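Local coordinates for flocculation protein FLO11 (Saccharomyces cerevisiae, PDB 4UYT) that binds other copies of itself to join yeast cells in flocs, and takes part in cell-substrate adhesion, invasive growth and biofilm formation, at residues S66-G71 and Q120-Y125; Y125-A130 and T141-L146; T50-G55 and D96-F101; Y32-T37 and T161-F166. All blocks are in the same frame, centred on the assembly; numbering follows the deposited sequence. Where two conformers were deposited one is given.

Interaction 1: S66-G71 and Q120-Y125; sequences SLKIIG and QIQFEY
Leu-67 and Phe-123 face each other across a non-hydrogen-bonded pair. Methyl CD1 of Leu-67 sits over the centre of the Phe-123 ring, 3.5 Å from the centroid, in a CH-pi contact. With CG of Leu-67 anti to the backbone N, a chi2 of 64° puts CD1 over that ring. The same CD1 also touches CG2 of Ile-121 at 3.6 Å. On the other face of the sheet the side chains are polar or mixed. CE of Lys-68 lies 3.3 Å from NE2 of Gln-122, and the two chains run side by side. A water accepts a weak bond from Lys-68 NZ and donates to Gln-122 OE1. Another water joins Ser-66 OG to Gln-122 O. CD1 of Ile-70 rests 3.7 Å from OE1 of Gln-122, the two side chains crossing at about a right angle. Six backbone bonds set this register, two at each of the pairs Ser-66/Glu-124, Lys-68/Gln-122 and Ile-70/Gln-120. The Gln-122 N to Lys-68 O bond is 2.8 Å. Further out, Phe-123 stacks on Phe-144, and Leu-67 packs on Phe-97 and Leu-81. This is an antiparallel strand pair inside the five-stranded sheet of the fibronectin type III-like Flo11 domain, with one face turned to the core of the sandwich.

Interaction 2: Y125-A130 and T141-L146; sequences YLQGSA and TTSFDL
Tyr-125 brings the CD2-CE2 edge of its ring against Phe-144, with CE2 of Tyr-125 3.9 Å from CZ of Phe-144. The two side chains cross at a slant. Both residues belong to neighbouring antiparallel strands of the fibronectin type III-like sandwich, at the end where strand 120-125 gives way to the loop leading to strand 143-147. The pairing stops here with one backbone bond, from Tyr-125 N to Thr-142 O at 2.8 Å. The same carbonyl oxygen lies in the plane of the Tyr-125 ring, at its edge, 3.4 Å from CD2 of Tyr-125. It therefore meets both the amide and the ring of one residue. The Tyr-125 hydroxyl reaches past this contact to a hydrogen bond with the hydroxyl of Tyr-32, and its ring also meets that of Trp-137.

After Tyr-125 the chain turns. Leu-126 has a positive phi of 64°. Its CD1 touches CG2 of Thr-142 at 3.7 Å, and these side chains cross at about a right angle. The Thr-142 rotamer (chi1 54°) serves two contacts at once: it puts CG2 on Leu-126 and OG1 at a water. Polar groups of both segments gather round that water. It donates to Tyr-125 O and to Gln-127 OE1. It accepts from the hydroxyls of Thr-142 and Ser-143, so it has four partners. The shortest of these bonds runs from Ser-143 OG to the water oxygen, at 2.6 Å.

Interaction 3: T50-G55 and D96-F101; sequences TIHVKG and DFTATF
Thr-50 to Gly-55 and Asp-96 to Phe-101 run antiparallel, as neighbouring strands in a four-stranded sheet of the fibronectin type III-like sandwich. Strand 96-104 is the outermost on this side within the chain. The backbone bonds come in two pairs, at Ile-51 with Ala-99 and at Val-53 with Phe-97. Between them lie close CA-H...O contacts, such as Thr-98 CA to Ile-51 O at 3.0 Å.

Apolar contacts occupy the face turned to the core. CB of Val-53 sits over one face of the Phe-97 ring, offset toward the rim and 3.8 Å from the centroid, in a CH-pi contact. The two side chains lie side by side. With CG of Phe-97 between its backbone N and carbonyl carbon (chi1 66°), the ring leans toward the strand of Val-53. Further along, CD1 of Ile-51 meets the edge of the Phe-101 ring at CE1, 4.0 Å away. Leu-67, Ile-69 and Ile-121 of the facing sheet pack on these residues.

Polar contacts occupy the other face. OG1 of Thr-50 and OG1 of Thr-100 share a hydrogen bond of 2.8 Å. The Thr-50 side chain is about 3 Å from a bound sodium ion, probably the one at the site of Ser-38 and Gln-48. His-52 gives its NE2 proton to the carboxylate of Asp-96, which probably favours a positive charge on the ring. The acceptor, Asp-96 OD1, is in the plane of the imidazole and 2.7 Å from NE2 of His-52, but NE2 approaches its syn side 30° out of the carboxylate plane.

Interaction 4: Y32-T37 and T161-F166; sequences YTLDVT and TDFPGF
The inner face of strand 32-43, in the four-stranded sheet of the sandwich, is covered here by Phe-163 and Phe-166 of the segment 161-166. The two chains run nearly the same way, with end-to-end directions 11° apart. They share no direct hydrogen bond, and the contact rests on two aromatic rings. CB of Leu-34 lies over one face of the Phe-163 ring, offset toward the rim and 3.6 Å from the centroid. The side chains cross at about a right angle. CD1 of Leu-34 touches the same ring at CD2. CD2 of Leu-34 lies 3.8 Å from CE1 of Phe-166. Val-36 and Phe-166 make a second CH-pi contact offset toward the rim, with CG2 over the face and 3.5 Å from CD1 of Phe-166. Here the side chains slide past each other in opposite directions. That methyl is anti to the carbonyl carbon of Val-36. OD1 of Asp-35 approaches CE2 of Phe-166 at 3.6 Å. The backbone N of Val-36 is buried by the contact and has no partner in the model. At the other end, one water bridges by donating to Tyr-32 O and to Asp-162 O. Around the contact, strand 46-55 pairs with strand 32-43, Leu-146 of strand 143-147 packs on Tyr-32 and Phe-163, and helix 21-25 touches Asp-162.

In the fold
All four interactions lie in one Flo11 domain. Interaction 1 lies in the five-stranded sheet and interaction 2 at its edge, where strand 120-125 ends beside strand 143-147. They share Tyr-125, with centres about 9 Å apart. Interaction 3 belongs to the four-stranded sheet, and strand 32-43 of interaction 4 is next to strand 46-55 in it. Interactions 1 and 3 alternate along the chain and face each other across the core, with centres about 12 Å apart. Interaction 4 joins residues 124 apart and encloses the other three in sequence. Ile-121 meets Val-53, Leu-34 and Phe-163. The two sheets thus close on a shared hydrophobic core. This domain carries the surface aromatic bands that confer homophilic binding.

Interaction 1: S66-G71 and Q120-Y125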
loop_
_atom_site.group_PDB
_atom_site.type_symbol
_atom_site.label_atom_id
_atom_site.label_comp_id
_atom_site.label_asym_id
_atom_site.label_seq_id
_atom_site.Cartn_x
_atom_site.Cartn_y
_atom_site.Cartn_z
ATOM N N SER A 66 2.849 11.942 -10.027
ATOM C CA SER A 66 3.524 11.572 -8.804
ATOM C C SER A 66 2.800 10.439 -8.108
ATOM O O SER A 66 1.582 10.254 -8.244
ATOM C CB SER A 66 3.635 12.774 -7.870
ATOM O OG SER A 66 2.357 13.178 -7.398
ATOM N N LEU A 67 3.582 9.700 -7.336
ATOM C CA LEU A 67 3.092 8.547 -6.589
ATOM C C LEU A 67 3.942 8.451 -5.334
ATOM O O LEU A 67 5.170 8.421 -5.410
ATOM C CB LEU A 67 3.230 7.289 -7.444
ATOM C CG LEU A 67 2.723 6.004 -6.799
ATOM C CD1 LEU A 67 1.234 6.065 -6.559
ATOM C CD2 LEU A 67 3.070 4.813 -7.672
ATOM N N LYS A 68 3.287 8.406 -4.180
ATOM C CA LYS A 68 4.031 8.284 -2.943
ATOM C C LYS A 68 3.184 7.600 -1.921
ATOM O O LYS A 68 1.951 7.702 -1.915
ATOM C CB LYS A 68 4.508 9.623 -2.431
ATOM C CG LYS A 68 3.462 10.659 -2.173
ATOM C CD LYS A 68 4.118 11.896 -1.551
ATOM C CE LYS A 68 3.173 13.057 -1.463
ATOM N NZ LYS A 68 3.915 14.206 -0.875
ATOM N N ILE A 69 3.871 6.907 -1.038
ATOM C CA ILE A 69 3.257 6.302 0.124
ATOM C C ILE A 69 3.361 7.350 1.243
ATOM O O ILE A 69 4.429 7.933 1.471
ATOM C CB ILE A 69 3.961 5.000 0.522
ATOM C CG1 ILE A 69 4.212 4.111 -0.677
ATOM C CG2 ILE A 69 3.157 4.303 1.585
ATOM C CD1 ILE A 69 4.875 2.802 -0.376
ATOM N N ILE A 70 2.246 7.614 1.908
ATOM C CA ILE A 70 2.195 8.599 2.970
ATOM C C ILE A 70 1.564 7.997 4.205
ATOM O O ILE A 70 0.942 6.930 4.172
ATOM C CB ILE A 70 1.393 9.848 2.529
ATOM C CG1 ILE A 70 -0.055 9.509 2.130
ATOM C CG2 ILE A 70 2.124 10.570 1.405
ATOM C CD1 ILE A 70 -0.914 10.715 1.840
ATOM N N GLY A 71 1.720 8.694 5.320
ATOM C CA GLY A 71 1.133 8.235 6.556
ATOM C C GLY A 71 1.779 6.968 7.084
ATOM O O GLY A 71 1.138 6.217 7.781
ATOM N N GLN A 120 -1.411 5.279 3.359
ATOM C CA GLN A 120 -2.114 5.625 2.141
ATOM C C GLN A 120 -1.133 5.715 1.007
ATOM O O GLN A 120 0.065 5.933 1.203
ATOM C CB GLN A 120 -2.891 6.934 2.289
ATOM C CG GLN A 120 -3.818 6.952 3.490
ATOM C CD GLN A 120 -3.074 7.274 4.762
ATOM O OE1 GLN A 120 -2.307 8.231 4.803
ATOM N NE2 GLN A 120 -3.272 6.463 5.809
ATOM N N ILE A 121 -1.665 5.550 -0.195
ATOM C CA ILE A 121 -0.905 5.747 -1.404
ATOM C C ILE A 121 -1.574 6.880 -2.176
ATOM O O ILE A 121 -2.766 6.785 -2.512
ATOM C CB ILE A 121 -0.791 4.461 -2.241
ATOM C CG1 ILE A 121 -0.253 3.300 -1.388
ATOM C CG2 ILE A 121 0.102 4.728 -3.445
ATOM C CD1 ILE A 121 -0.042 2.016 -2.156
ATOM N N GLN A 122 -0.802 7.939 -2.421
ATOM C CA GLN A 122 -1.303 9.146 -3.049
ATOM C C GLN A 122 -0.883 9.107 -4.506
ATOM O O GLN A 122 0.310 9.136 -4.832
ATOM C CB GLN A 122 -0.726 10.364 -2.336
ATOM C CG GLN A 122 -1.135 11.711 -2.889
ATOM C CD GLN A 122 -0.340 12.832 -2.245
ATOM O OE1 GLN A 122 -0.326 12.977 -1.032
ATOM N NE2 GLN A 122 0.360 13.597 -3.058
ATOM N N PHE A 123 -1.900 9.084 -5.375
ATOM C CA PHE A 123 -1.711 9.089 -6.816
ATOM C C PHE A 123 -2.067 10.476 -7.355
ATOM O O PHE A 123 -3.109 11.044 -7.004
ATOM C CB PHE A 123 -2.679 8.115 -7.480
ATOM C CG PHE A 123 -2.389 6.645 -7.253
ATOM C CD1 PHE A 123 -2.693 6.038 -6.043
ATOM C CD2 PHE A 123 -1.890 5.856 -8.276
ATOM C CE1 PHE A 123 -2.449 4.686 -5.857
ATOM C CE2 PHE A 123 -1.689 4.496 -8.110
ATOM C CZ PHE A 123 -1.981 3.909 -6.904
ATOM N N GLU A 124 -1.238 10.979 -8.252
ATOM C CA GLU A 124 -1.585 12.162 -9.025
ATOM C C GLU A 124 -1.316 11.833 -10.473
ATOM O O GLU A 124 -0.164 11.752 -10.902
ATOM C CB GLU A 124 -0.757 13.390 -8.607
ATOM C CG GLU A 124 -1.026 13.900 -7.205
ATOM C CD GLU A 124 -0.183 15.119 -6.830
ATOM O OE1 GLU A 124 0.635 15.602 -7.645
ATOM O OE2 GLU A 124 -0.337 15.593 -5.687
ATOM N N TYR A 125 -2.398 11.707 -11.236
ATOM C CA TYR A 125 -2.332 11.582 -12.672
ATOM C C TYR A 125 -2.721 12.904 -13.328
ATOM O O TYR A 125 -3.459 13.716 -12.765
ATOM C CB TYR A 125 -3.308 10.515 -13.152
ATOM C CG TYR A 125 -3.012 9.086 -12.728
ATOM C CD1 TYR A 125 -2.153 8.292 -13.481
ATOM C CD2 TYR A 125 -3.685 8.486 -11.664
ATOM C CE1 TYR A 125 -1.913 6.960 -13.161
ATOM C CE2 TYR A 125 -3.469 7.153 -11.349
ATOM C CZ TYR A 125 -2.587 6.382 -12.098
ATOM O OH TYR A 125 -2.370 5.040 -11.850
HETATM O O HOH W 1 1.608 11.743 -5.164
HETATM O O HOH W 2 1.161 14.562 0.701
HETATM O O HOH W 3 -1.682 6.715 8.201
#

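Interaction 2: Y125-A130 and T141-L146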
loop_
_atom_site.group_PDB
_atom_site.type_symbol
_atom_site.label_atom_id
_atom_site.label_comp_id
_atom_site.label_asym_id
_atom_site.label_seq_id
_atom_site.Cartn_x
_atom_site.Cartn_y
_atom_site.Cartn_z
ATOM N N TYR A 125 -2.398 11.707 -11.236
ATOM C CA TYR A 125 -2.332 11.582 -12.672
ATOM C C TYR A 125 -2.721 12.904 -13.328
ATOM O O TYR A 125 -3.459 13.716 -12.765
ATOM C CB TYR A 125 -3.308 10.515 -13.152
ATOM C CG TYR A 125 -3.012 9.086 -12.728
ATOM C CD1 TYR A 125 -2.153 8.292 -13.481
ATOM C CD2 TYR A 125 -3.685 8.486 -11.664
ATOM C CE1 TYR A 125 -1.913 6.960 -13.161
ATOM C CE2 TYR A 125 -3.469 7.153 -11.349
ATOM C CZ TYR A 125 -2.587 6.382 -12.098
ATOM O OH TYR A 125 -2.370 5.040 -11.850
ATOM N N LEU A 126 -2.207 13.117 -14.527
ATOM C CA LEU A 126 -2.627 14.246 -15.361
ATOM C C LEU A 126 -2.307 15.611 -14.758
ATOM O O LEU A 126 -2.961 16.595 -15.094
ATOM C CB LEU A 126 -4.138 14.190 -15.684
ATOM C CG LEU A 126 -4.695 13.042 -16.524
ATOM C CD1 LEU A 126 -6.102 13.398 -16.983
ATOM C CD2 LEU A 126 -3.822 12.736 -17.733
ATOM N N GLN A 127 -1.307 15.687 -13.893
ATOM C CA GLN A 127 -0.834 16.953 -13.359
ATOM C C GLN A 127 0.514 17.238 -13.973
ATOM O O GLN A 127 1.127 16.361 -14.589
ATOM C CB GLN A 127 -0.747 16.912 -11.831
ATOM C CG GLN A 127 -2.098 16.765 -11.138
ATOM C CD GLN A 127 -3.067 17.899 -11.439
ATOM O OE1 GLN A 127 -4.279 17.693 -11.528
ATOM N NE2 GLN A 127 -2.539 19.100 -11.604
ATOM N N GLY A 128 0.968 18.478 -13.839
ATOM C CA GLY A 128 2.246 18.857 -14.405
ATOM C C GLY A 128 2.270 18.541 -15.887
ATOM O O GLY A 128 1.273 18.747 -16.599
ATOM N N SER A 129 3.398 18.003 -16.344
ATOM C CA SER A 129 3.579 17.693 -17.749
ATOM C C SER A 129 2.711 16.529 -18.214
ATOM O O SER A 129 2.527 16.339 -19.402
ATOM C CB SER A 129 5.057 17.421 -18.050
ATOM O OG SER A 129 5.580 16.404 -17.220
ATOM N N ALA A 130 2.165 15.749 -17.288
ATOM C CA ALA A 130 1.260 14.660 -17.683
ATOM C C ALA A 130 -0.126 15.139 -18.111
ATOM O O ALA A 130 -0.886 14.381 -18.712
ATOM C CB ALA A 130 1.130 13.656 -16.558
ATOM N N THR A 141 -11.376 9.267 -11.633
ATOM C CA THR A 141 -10.758 10.287 -10.814
ATOM C C THR A 141 -9.233 10.244 -10.951
ATOM O O THR A 141 -8.633 9.175 -10.867
ATOM C CB THR A 141 -11.208 10.050 -9.377
ATOM O OG1 THR A 141 -12.631 10.212 -9.361
ATOM C CG2 THR A 141 -10.556 11.004 -8.412
ATOM N N THR A 142 -8.601 11.406 -11.120
ATOM C CA THR A 142 -7.190 11.486 -11.463
ATOM C C THR A 142 -6.214 11.720 -10.312
ATOM O O THR A 142 -5.063 11.342 -10.427
ATOM C CB THR A 142 -6.950 12.563 -12.529
ATOM O OG1 THR A 142 -7.505 13.805 -12.074
ATOM C CG2 THR A 142 -7.603 12.177 -13.846
ATOM N N SER A 143 -6.670 12.354 -9.235
ATOM C CA SER A 143 -5.871 12.520 -8.028
ATOM C C SER A 143 -6.663 11.949 -6.872
ATOM O O SER A 143 -7.818 12.321 -6.647
ATOM C CB SER A 143 -5.538 13.991 -7.767
ATOM O OG SER A 143 -4.496 14.450 -8.621
ATOM N N PHE A 144 -6.057 11.042 -6.134
ATOM C CA PHE A 144 -6.745 10.353 -5.067
ATOM C C PHE A 144 -5.741 9.657 -4.179
ATOM O O PHE A 144 -4.582 9.444 -4.550
ATOM C CB PHE A 144 -7.739 9.331 -5.655
ATOM C CG PHE A 144 -7.106 8.323 -6.594
ATOM C CD1 PHE A 144 -6.543 7.131 -6.126
ATOM C CD2 PHE A 144 -7.075 8.555 -7.954
ATOM C CE1 PHE A 144 -5.947 6.221 -7.001
ATOM C CE2 PHE A 144 -6.505 7.649 -8.824
ATOM C CZ PHE A 144 -5.921 6.485 -8.350
ATOM N N ASP A 145 -6.220 9.332 -2.994
ATOM C CA ASP A 145 -5.458 8.565 -2.023
ATOM C C ASP A 145 -6.181 7.254 -1.805
ATOM O O ASP A 145 -7.407 7.264 -1.656
ATOM C CB ASP A 145 -5.393 9.295 -0.683
ATOM C CG ASP A 145 -4.579 10.573 -0.724
ATOM O OD1 ASP A 145 -3.846 10.835 -1.695
ATOM O OD2 ASP A 145 -4.653 11.308 0.274
ATOM N N LEU A 146 -5.461 6.145 -1.769
ATOM C CA LEU A 146 -5.984 4.823 -1.450
ATOM C C LEU A 146 -5.398 4.405 -0.120
ATOM O O LEU A 146 -4.181 4.417 0.074
ATOM C CB LEU A 146 -5.616 3.812 -2.509
ATOM C CG LEU A 146 -6.170 4.120 -3.896
ATOM C CD1 LEU A 146 -5.787 3.006 -4.860
ATOM C CD2 LEU A 146 -7.674 4.360 -3.898
HETATM O O HOH W 4 -5.221 14.956 -11.108
#

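Interaction 3: T50-G55 and D96-F101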
loop_
_atom_site.group_PDB
_atom_site.type_symbol
_atom_site.label_atom_id
_atom_site.label_comp_id
_atom_site.label_asym_id
_atom_site.label_seq_id
_atom_site.Cartn_x
_atom_site.Cartn_y
_atom_site.Cartn_z
ATOM N N THR A 50 7.260 -5.675 1.591
ATOM C CA THR A 50 7.120 -5.431 0.185
ATOM C C THR A 50 5.620 -5.520 -0.142
ATOM O O THR A 50 4.956 -6.475 0.238
ATOM C CB THR A 50 7.911 -6.442 -0.633
ATOM O OG1 THR A 50 9.301 -6.299 -0.278
ATOM C CG2 THR A 50 7.756 -6.202 -2.121
ATOM N N ILE A 51 5.149 -4.538 -0.886
ATOM C CA ILE A 51 3.793 -4.504 -1.374
ATOM C C ILE A 51 3.764 -4.641 -2.889
ATOM O O ILE A 51 4.712 -4.236 -3.561
ATOM C CB ILE A 51 3.028 -3.236 -0.911
ATOM C CG1 ILE A 51 3.622 -1.944 -1.482
ATOM C CG2 ILE A 51 2.955 -3.203 0.601
ATOM C CD1 ILE A 51 2.810 -0.684 -1.218
ATOM N N HIS A 52 2.646 -5.173 -3.400
ATOM C CA HIS A 52 2.386 -5.285 -4.809
ATOM C C HIS A 52 1.012 -4.693 -5.050
ATOM O O HIS A 52 0.017 -5.202 -4.522
ATOM C CB HIS A 52 2.433 -6.746 -5.249
ATOM C CG HIS A 52 2.214 -6.957 -6.711
ATOM N ND1 HIS A 52 1.821 -8.161 -7.232
ATOM C CD2 HIS A 52 2.381 -6.124 -7.758
ATOM C CE1 HIS A 52 1.755 -8.058 -8.541
ATOM N NE2 HIS A 52 2.085 -6.831 -8.883
ATOM N N VAL A 53 0.942 -3.634 -5.845
ATOM C CA VAL A 53 -0.278 -2.908 -6.142
ATOM C C VAL A 53 -0.609 -3.079 -7.609
ATOM O O VAL A 53 0.261 -2.916 -8.445
ATOM C CB VAL A 53 -0.136 -1.413 -5.790
ATOM C CG1 VAL A 53 -1.353 -0.618 -6.176
ATOM C CG2 VAL A 53 0.126 -1.278 -4.294
ATOM N N LYS A 54 -1.857 -3.456 -7.894
ATOM C CA LYS A 54 -2.321 -3.598 -9.264
ATOM C C LYS A 54 -3.586 -2.814 -9.478
ATOM O O LYS A 54 -4.427 -2.712 -8.595
ATOM C CB LYS A 54 -2.580 -5.060 -9.598
ATOM C CG LYS A 54 -1.350 -5.957 -9.518
ATOM C CD LYS A 54 -1.876 -7.379 -9.631
ATOM C CE LYS A 54 -0.869 -8.421 -10.031
ATOM N NZ LYS A 54 -1.521 -9.522 -10.788
ATOM N N GLY A 55 -3.682 -2.231 -10.663
ATOM C CA GLY A 55 -4.892 -1.575 -11.120
ATOM C C GLY A 55 -5.705 -2.493 -12.031
ATOM O O GLY A 55 -5.145 -3.368 -12.695
ATOM N N ASP A 96 0.840 -1.551 -11.902
ATOM C CA ASP A 96 1.427 -2.832 -11.526
ATOM C C ASP A 96 2.815 -2.533 -10.986
ATOM O O ASP A 96 3.785 -2.437 -11.742
ATOM C CB ASP A 96 1.487 -3.832 -12.691
ATOM C CG ASP A 96 1.791 -5.238 -12.232
ATOM O OD1 ASP A 96 2.372 -5.384 -11.144
ATOM O OD2 ASP A 96 1.432 -6.177 -12.955
ATOM N N PHE A 97 2.917 -2.321 -9.682
ATOM C CA PHE A 97 4.184 -1.935 -9.079
ATOM C C PHE A 97 4.371 -2.592 -7.752
ATOM O O PHE A 97 3.435 -3.057 -7.121
ATOM C CB PHE A 97 4.324 -0.407 -8.956
ATOM C CG PHE A 97 3.357 0.270 -8.005
ATOM C CD1 PHE A 97 3.658 0.426 -6.661
ATOM C CD2 PHE A 97 2.127 0.790 -8.466
ATOM C CE1 PHE A 97 2.783 1.083 -5.810
ATOM C CE2 PHE A 97 1.244 1.443 -7.608
ATOM C CZ PHE A 97 1.593 1.583 -6.278
ATOM N N THR A 98 5.628 -2.608 -7.343
ATOM C CA THR A 98 6.012 -3.036 -6.033
ATOM C C THR A 98 6.756 -1.915 -5.318
ATOM O O THR A 98 7.300 -1.009 -5.928
ATOM C CB THR A 98 6.896 -4.304 -6.059
ATOM O OG1 THR A 98 8.128 -4.016 -6.736
ATOM C CG2 THR A 98 6.191 -5.440 -6.717
ATOM N N ALA A 99 6.790 -2.016 -4.001
ATOM C CA ALA A 99 7.573 -1.093 -3.183
ATOM C C ALA A 99 7.999 -1.829 -1.941
ATOM O O ALA A 99 7.241 -2.644 -1.427
ATOM C CB ALA A 99 6.760 0.140 -2.822
ATOM N N THR A 100 9.184 -1.495 -1.452
ATOM C CA THR A 100 9.724 -2.067 -0.216
ATOM C C THR A 100 10.099 -0.933 0.718
ATOM O O THR A 100 10.756 0.024 0.312
ATOM C CB THR A 100 10.930 -2.976 -0.528
ATOM O OG1 THR A 100 10.529 -4.071 -1.371
ATOM C CG2 THR A 100 11.518 -3.547 0.726
ATOM N N PHE A 101 9.674 -1.026 1.963
ATOM C CA PHE A 101 9.898 0.042 2.924
ATOM C C PHE A 101 9.726 -0.542 4.302
ATOM O O PHE A 101 9.297 -1.667 4.462
ATOM C CB PHE A 101 8.987 1.250 2.695
ATOM C CG PHE A 101 7.513 0.929 2.751
ATOM C CD1 PHE A 101 6.841 0.399 1.645
ATOM C CD2 PHE A 101 6.782 1.178 3.895
ATOM C CE1 PHE A 101 5.506 0.105 1.696
ATOM C CE2 PHE A 101 5.424 0.900 3.935
ATOM C CZ PHE A 101 4.798 0.358 2.835
#

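Interaction 4: Y32-T37 and T161-F166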
loop_
_atom_site.group_PDB
_atom_site.type_symbol
_atom_site.label_atom_id
_atom_site.label_comp_id
_atom_site.label_asym_id
_atom_site.label_seq_id
_atom_site.Cartn_x
_atom_site.Cartn_y
_atom_site.Cartn_z
ATOM N N TYR A 32 -8.161 -0.773 -7.608
ATOM C CA TYR A 32 -6.800 -1.304 -7.395
ATOM C C TYR A 32 -6.886 -2.353 -6.289
ATOM O O TYR A 32 -7.773 -2.297 -5.445
ATOM C CB TYR A 32 -5.824 -0.210 -6.937
ATOM C CG TYR A 32 -5.510 0.843 -7.957
ATOM C CD1 TYR A 32 -6.430 1.840 -8.269
ATOM C CD2 TYR A 32 -4.240 0.901 -8.557
ATOM C CE1 TYR A 32 -6.124 2.834 -9.180
ATOM C CE2 TYR A 32 -3.934 1.892 -9.473
ATOM C CZ TYR A 32 -4.887 2.849 -9.784
ATOM O OH TYR A 32 -4.576 3.843 -10.680
ATOM N N THR A 33 -5.867 -3.219 -6.259
ATOM C CA THR A 33 -5.643 -4.144 -5.180
ATOM C C THR A 33 -4.239 -3.968 -4.632
ATOM O O THR A 33 -3.326 -3.503 -5.321
ATOM C CB THR A 33 -5.844 -5.611 -5.623
ATOM O OG1 THR A 33 -4.929 -5.918 -6.671
ATOM C CG2 THR A 33 -7.290 -5.864 -6.087
ATOM N N LEU A 34 -4.060 -4.398 -3.391
ATOM C CA LEU A 34 -2.765 -4.393 -2.719
ATOM C C LEU A 34 -2.571 -5.713 -2.021
ATOM O O LEU A 34 -3.482 -6.179 -1.336
ATOM C CB LEU A 34 -2.665 -3.211 -1.733
ATOM C CG LEU A 34 -1.343 -3.083 -0.973
ATOM C CD1 LEU A 34 -1.034 -1.619 -0.646
ATOM C CD2 LEU A 34 -1.283 -3.908 0.302
ATOM N N ASP A 35 -1.374 -6.286 -2.161
ATOM C CA ASP A 35 -0.971 -7.443 -1.403
ATOM C C ASP A 35 0.379 -7.138 -0.745
ATOM O O ASP A 35 1.205 -6.443 -1.290
ATOM C CB ASP A 35 -0.855 -8.672 -2.317
ATOM C CG ASP A 35 -0.803 -9.967 -1.576
ATOM O OD1 ASP A 35 -1.127 -10.015 -0.373
ATOM O OD2 ASP A 35 -0.507 -10.980 -2.256
ATOM N N VAL A 36 0.588 -7.709 0.414
ATOM C CA VAL A 36 1.889 -7.669 1.115
ATOM C C VAL A 36 2.548 -9.004 0.832
ATOM O O VAL A 36 2.083 -10.045 1.283
ATOM C CB VAL A 36 1.730 -7.405 2.619
ATOM C CG1 VAL A 36 3.109 -7.461 3.284
ATOM C CG2 VAL A 36 1.047 -6.071 2.877
ATOM N N THR A 37 3.596 -8.978 0.016
ATOM C CA THR A 37 4.185 -10.186 -0.498
ATOM C C THR A 37 5.387 -10.719 0.283
ATOM O O THR A 37 5.729 -11.886 0.140
ATOM C CB THR A 37 4.576 -10.009 -1.967
ATOM O OG1 THR A 37 5.532 -8.960 -2.069
ATOM C CG2 THR A 37 3.341 -9.683 -2.822
ATOM N N THR A 161 -11.927 1.877 3.732
ATOM C CA THR A 161 -10.575 1.854 3.161
ATOM C C THR A 161 -10.666 1.163 1.793
ATOM O O THR A 161 -11.683 0.562 1.426
ATOM C CB THR A 161 -9.577 1.055 4.024
ATOM O OG1 THR A 161 -9.920 -0.320 3.933
ATOM C CG2 THR A 161 -9.589 1.549 5.454
ATOM N N ASP A 162 -9.576 1.264 1.054
ATOM C CA ASP A 162 -9.473 0.723 -0.278
ATOM C C ASP A 162 -8.748 -0.606 -0.380
ATOM O O ASP A 162 -8.923 -1.329 -1.374
ATOM C CB ASP A 162 -8.797 1.772 -1.147
ATOM C CG ASP A 162 -9.506 3.102 -1.018
ATOM O OD1 ASP A 162 -10.677 3.182 -1.473
ATOM O OD2 ASP A 162 -8.927 3.998 -0.371
ATOM N N PHE A 163 -7.935 -0.897 0.630
ATOM C CA PHE A 163 -7.119 -2.084 0.645
ATOM C C PHE A 163 -7.201 -2.711 2.030
ATOM O O PHE A 163 -7.334 -1.977 3.003
ATOM C CB PHE A 163 -5.636 -1.736 0.456
ATOM C CG PHE A 163 -5.280 -1.011 -0.811
ATOM C CD1 PHE A 163 -5.679 -1.493 -2.044
ATOM C CD2 PHE A 163 -4.430 0.079 -0.758
ATOM C CE1 PHE A 163 -5.220 -0.871 -3.190
ATOM C CE2 PHE A 163 -3.968 0.680 -1.896
ATOM C CZ PHE A 163 -4.388 0.220 -3.109
ATOM N N PRO A 164 -7.095 -4.031 2.122
ATOM C CA PRO A 164 -7.068 -4.663 3.429
ATOM C C PRO A 164 -5.870 -4.258 4.260
ATOM O O PRO A 164 -4.813 -3.874 3.768
ATOM C CB PRO A 164 -6.996 -6.176 3.097
ATOM C CG PRO A 164 -6.540 -6.270 1.681
ATOM C CD PRO A 164 -6.938 -5.004 1.020
ATOM N N GLY A 165 -6.058 -4.338 5.568
ATOM C CA GLY A 165 -4.929 -4.469 6.475
ATOM C C GLY A 165 -4.387 -5.888 6.517
ATOM O O GLY A 165 -5.048 -6.845 6.055
ATOM N N PHE A 166 -3.176 -6.036 7.053
ATOM C CA PHE A 166 -2.444 -7.291 7.106
ATOM C C PHE A 166 -1.826 -7.444 8.463
ATOM O O PHE A 166 -1.552 -6.452 9.160
ATOM C CB PHE A 166 -1.340 -7.328 6.046
ATOM C CG PHE A 166 -1.874 -7.431 4.661
ATOM C CD1 PHE A 166 -2.313 -6.300 3.980
ATOM C CD2 PHE A 166 -1.934 -8.675 4.012
ATOM C CE1 PHE A 166 -2.848 -6.430 2.708
ATOM C CE2 PHE A 166 -2.456 -8.783 2.726
ATOM C CZ PHE A 166 -2.893 -7.660 2.090
HETATM O O HOH W 5 -8.687 -3.382 -3.127
#